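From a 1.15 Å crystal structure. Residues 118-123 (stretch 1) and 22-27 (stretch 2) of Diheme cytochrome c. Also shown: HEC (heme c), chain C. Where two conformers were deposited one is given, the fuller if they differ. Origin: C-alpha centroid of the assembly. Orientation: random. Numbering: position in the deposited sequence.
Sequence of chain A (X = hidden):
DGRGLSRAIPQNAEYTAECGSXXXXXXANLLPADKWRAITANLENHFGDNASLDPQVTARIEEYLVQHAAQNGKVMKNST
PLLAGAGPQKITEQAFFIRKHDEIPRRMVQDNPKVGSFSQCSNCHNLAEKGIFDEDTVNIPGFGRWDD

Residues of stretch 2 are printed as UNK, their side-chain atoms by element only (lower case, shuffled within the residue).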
# COMPACT_ATOMS: atom_id res chain seq x y z
N PHE A 118 -2.96 0.10 9.80
CA PHE A 118 -3.47 -0.48 8.58
C PHE A 118 -2.51 -0.47 7.41
O PHE A 118 -2.81 -1.05 6.37
CB PHE A 118 -4.68 0.38 8.20
CG PHE A 118 -5.95 0.07 8.94
CD1 PHE A 118 -6.56 -1.14 8.83
CD2 PHE A 118 -6.53 1.02 9.71
CE1 PHE A 118 -7.71 -1.45 9.51
CE2 PHE A 118 -7.70 0.75 10.43
CZ PHE A 118 -8.29 -0.48 10.29
N SER A 119 -1.40 0.20 7.52
CA SER A 119 -0.52 0.37 6.35
C SER A 119 -0.01 -0.93 5.79
O SER A 119 0.12 -1.02 4.58
CB SER A 119 0.68 1.24 6.77
OG SER A 119 0.33 2.54 7.07
N GLN A 120 0.36 -1.90 6.59
CA GLN A 120 0.88 -3.13 5.94
C GLN A 120 -0.32 -4.03 5.68
O GLN A 120 -0.71 -4.88 6.48
CB GLN A 120 1.98 -3.82 6.73
CG GLN A 120 2.51 -5.12 6.08
CD GLN A 120 3.63 -4.86 5.09
OE1 GLN A 120 3.61 -3.93 4.34
NE2 GLN A 120 4.64 -5.72 5.04
N CYS A 121 -0.94 -3.84 4.52
CA CYS A 121 -2.17 -4.56 4.25
C CYS A 121 -2.00 -6.07 4.31
O CYS A 121 -2.99 -6.74 4.62
CB CYS A 121 -2.65 -4.25 2.83
SG CYS A 121 -2.41 -2.54 2.22
N SER A 122 -0.86 -6.59 3.93
CA SER A 122 -0.63 -8.01 3.81
C SER A 122 -0.65 -8.70 5.16
O SER A 122 -0.70 -9.94 5.20
CB SER A 122 0.71 -8.25 3.14
OG SER A 122 1.74 -7.56 3.79
N ASN A 123 -0.66 -7.95 6.27
CA ASN A 123 -0.80 -8.64 7.56
C ASN A 123 -2.19 -9.24 7.66
O ASN A 123 -2.32 -10.25 8.34
CB ASN A 123 -0.58 -7.63 8.69
CG ASN A 123 0.86 -7.28 8.92
OD1 ASN A 123 1.79 -7.96 8.51
ND2 ASN A 123 1.04 -6.13 9.58
N UNK A 22 10.55 -2.07 1.91
CA UNK A 22 10.32 -1.74 3.32
C UNK A 22 8.94 -2.15 3.81
O UNK A 22 8.63 -2.27 4.99
c UNK A 22 10.42 -0.23 3.50
s UNK A 22 12.11 0.37 3.18
N UNK A 23 7.98 -2.30 2.91
CA UNK A 23 6.60 -2.67 3.06
C UNK A 23 6.19 -3.37 1.78
O UNK A 23 6.93 -3.41 0.81
c UNK A 23 5.64 0.80 0.48
c UNK A 23 5.82 -0.33 2.35
c UNK A 23 5.72 -1.46 3.32
c UNK A 23 6.32 0.88 2.55
n UNK A 23 5.40 -0.38 1.05
n UNK A 23 6.21 1.61 1.37
N UNK A 24 5.02 -3.95 1.78
CA UNK A 24 4.50 -4.63 0.57
C UNK A 24 4.40 -3.60 -0.55
O UNK A 24 4.21 -2.40 -0.35
c UNK A 24 2.08 -4.13 1.33
c UNK A 24 3.08 -5.17 0.84
c UNK A 24 0.23 -4.53 -0.68
s UNK A 24 0.38 -4.72 1.06
N UNK A 25 4.46 -4.14 -1.76
CA UNK A 25 4.31 -3.32 -2.93
C UNK A 25 2.83 -3.07 -3.19
O UNK A 25 2.06 -3.93 -3.60
c UNK A 25 4.96 -3.95 -4.14
N UNK A 26 2.40 -1.83 -2.92
CA UNK A 26 1.01 -1.47 -3.07
C UNK A 26 0.57 -1.49 -4.52
O UNK A 26 1.22 -0.88 -5.36
c UNK A 26 1.51 0.17 1.71
c UNK A 26 2.05 0.77 -0.53
o UNK A 26 1.84 0.29 3.03
c UNK A 26 0.48 -0.59 1.23
c UNK A 26 0.22 -0.68 -0.13
c UNK A 26 1.02 0.03 -1.04
c UNK A 26 0.74 -0.08 -2.52
c UNK A 26 2.31 0.87 0.82
N UNK A 27 -0.48 -2.19 -4.89
CA UNK A 27 -0.96 -2.12 -6.28
C UNK A 27 -1.18 -0.69 -6.73
O UNK A 27 -1.71 0.16 -6.00
c UNK A 27 -1.21 -3.21 -4.11
c UNK A 27 -2.03 -3.94 -5.15
c UNK A 27 -2.28 -2.89 -6.22
FE HEC C . 6.73 3.57 1.14
CHA HEC C . 4.32 4.29 3.35
CHB HEC C . 4.53 3.97 -1.43
CHC HEC C . 9.14 2.68 -1.04
CHD HEC C . 8.96 3.35 3.70
NA HEC C . 4.78 4.04 0.98
C1A HEC C . 3.92 4.28 2.04
C2A HEC C . 2.57 4.50 1.54
C3A HEC C . 2.65 4.38 0.19
C4A HEC C . 4.05 4.14 -0.14
CMA HEC C . 1.53 4.54 -0.80
CAA HEC C . 1.41 4.79 2.40
CBA HEC C . 0.83 3.54 3.02
CGA HEC C . -0.47 3.87 3.75
O1A HEC C . -1.47 4.18 3.05
O2A HEC C . -0.53 3.86 5.00
NB HEC C . 6.82 3.39 -0.87
C1B HEC C . 5.81 3.63 -1.77
C2B HEC C . 6.37 3.54 -3.11
C3B HEC C . 7.66 3.19 -3.00
C4B HEC C . 7.94 3.07 -1.62
CMB HEC C . 5.53 3.80 -4.35
CAB HEC C . 8.73 3.00 -4.08
CBB HEC C . 8.96 4.33 -4.82
NC HEC C . 8.66 3.08 1.29
C1C HEC C . 9.48 2.68 0.29
C2C HEC C . 10.78 2.32 0.75
C3C HEC C . 10.72 2.51 2.09
C4C HEC C . 9.45 3.02 2.43
CMC HEC C . 11.90 1.73 -0.12
CAC HEC C . 11.82 2.22 3.08
CBC HEC C . 13.15 2.92 2.87
ND HEC C . 6.65 3.84 3.12
C1D HEC C . 7.70 3.74 3.98
C2D HEC C . 7.23 4.03 5.35
C3D HEC C . 5.91 4.29 5.26
C4D HEC C . 5.57 4.12 3.87
CMD HEC C . 8.08 4.18 6.59
CAD HEC C . 5.02 4.65 6.40
CBD HEC C . 4.32 3.41 7.04
CGD HEC C . 3.55 3.85 8.28
O1D HEC C . 3.18 2.70 8.91
O2D HEC C . 2.85 4.95 8.12

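Position 22 carries one carbon and one sulfur beyond CA, unbranched, and nothing of it touches stretch 1. The sulfur lies 1.9 Å from HEC CAC, a covalent bond length, so the residue is a cysteine in thioether linkage, Cys22.

Position 23 has one carbon followed by a five-membered ring of three carbons and two nitrogens. Its closest approach to stretch 1 is CB to Gln120 OE1, 3.4 Å, while the ring leads away toward the heme. The ring is an imidazole, so the residue is His23. Its NE2 lies 2.0 Å from HEC FE and ligates the iron. The other ring nitrogen, ND1, donates a hydrogen bond to the backbone O of position 24 at 2.7 Å and 172°, consistent with the ring orientation that places NE2 on the iron.

At position 24 the side chain is an unbranched run of two carbons, a sulfur and a terminal carbon. The sulfur approaches the CB of Cys121 to 3.5 Å and the backbone N of Ser122 to 3.6 Å. A thioether within the chain identifies Met24, whose CA-to-CB bond points toward stretch 1; its chi angles are 55° (p), 160° (t) and -74° (m).

Position 25 has a single side-chain carbon, directed away from stretch 1 and out of contact: Ala25.

Position 26 has one carbon, then a six-carbon ring bearing one oxygen. That oxygen sits 2.7 Å from the backbone O of Ser119. A phenol means Tyr26, and its OH donates a hydrogen bond to Ser119 O.

At position 27 three carbons close a ring onto the backbone N, and none of them contacts stretch 1. The closed ring is the signature of Pro27.

The touching residues lie at least 93 positions apart in sequence; the contact buries 267 Å² summed over both sides and combines two polar anchors with sulfur packing. The Gln120 side chain leaves the backbone with chi1 t, turns at chi2 (87°, p), and its OE1 accepts a hydrogen bond from Met24 N at 2.9 Å; the 172° angle is nearly linear, and the amide thereby holds backbone that has no regular secondary structure. The second anchor is the bond from Tyr26 OH to Ser119 O. Alongside these bonds, Met24 packs against Cys121 and Ser122, and Cys121 SG meets Tyr26 CE1 at 3.6 Å. Cys121 SG lies 4.9 Å from the centroid of the Tyr26 ring and 86° off its normal, at the ring edge. The heme ties both segments together as well: Ser119 OG donates to HEC O2A at 2.6 Å, while Cys22 and His23 hold the same group from stretch 2.

Stretch 2 (22-27) CHMAYP
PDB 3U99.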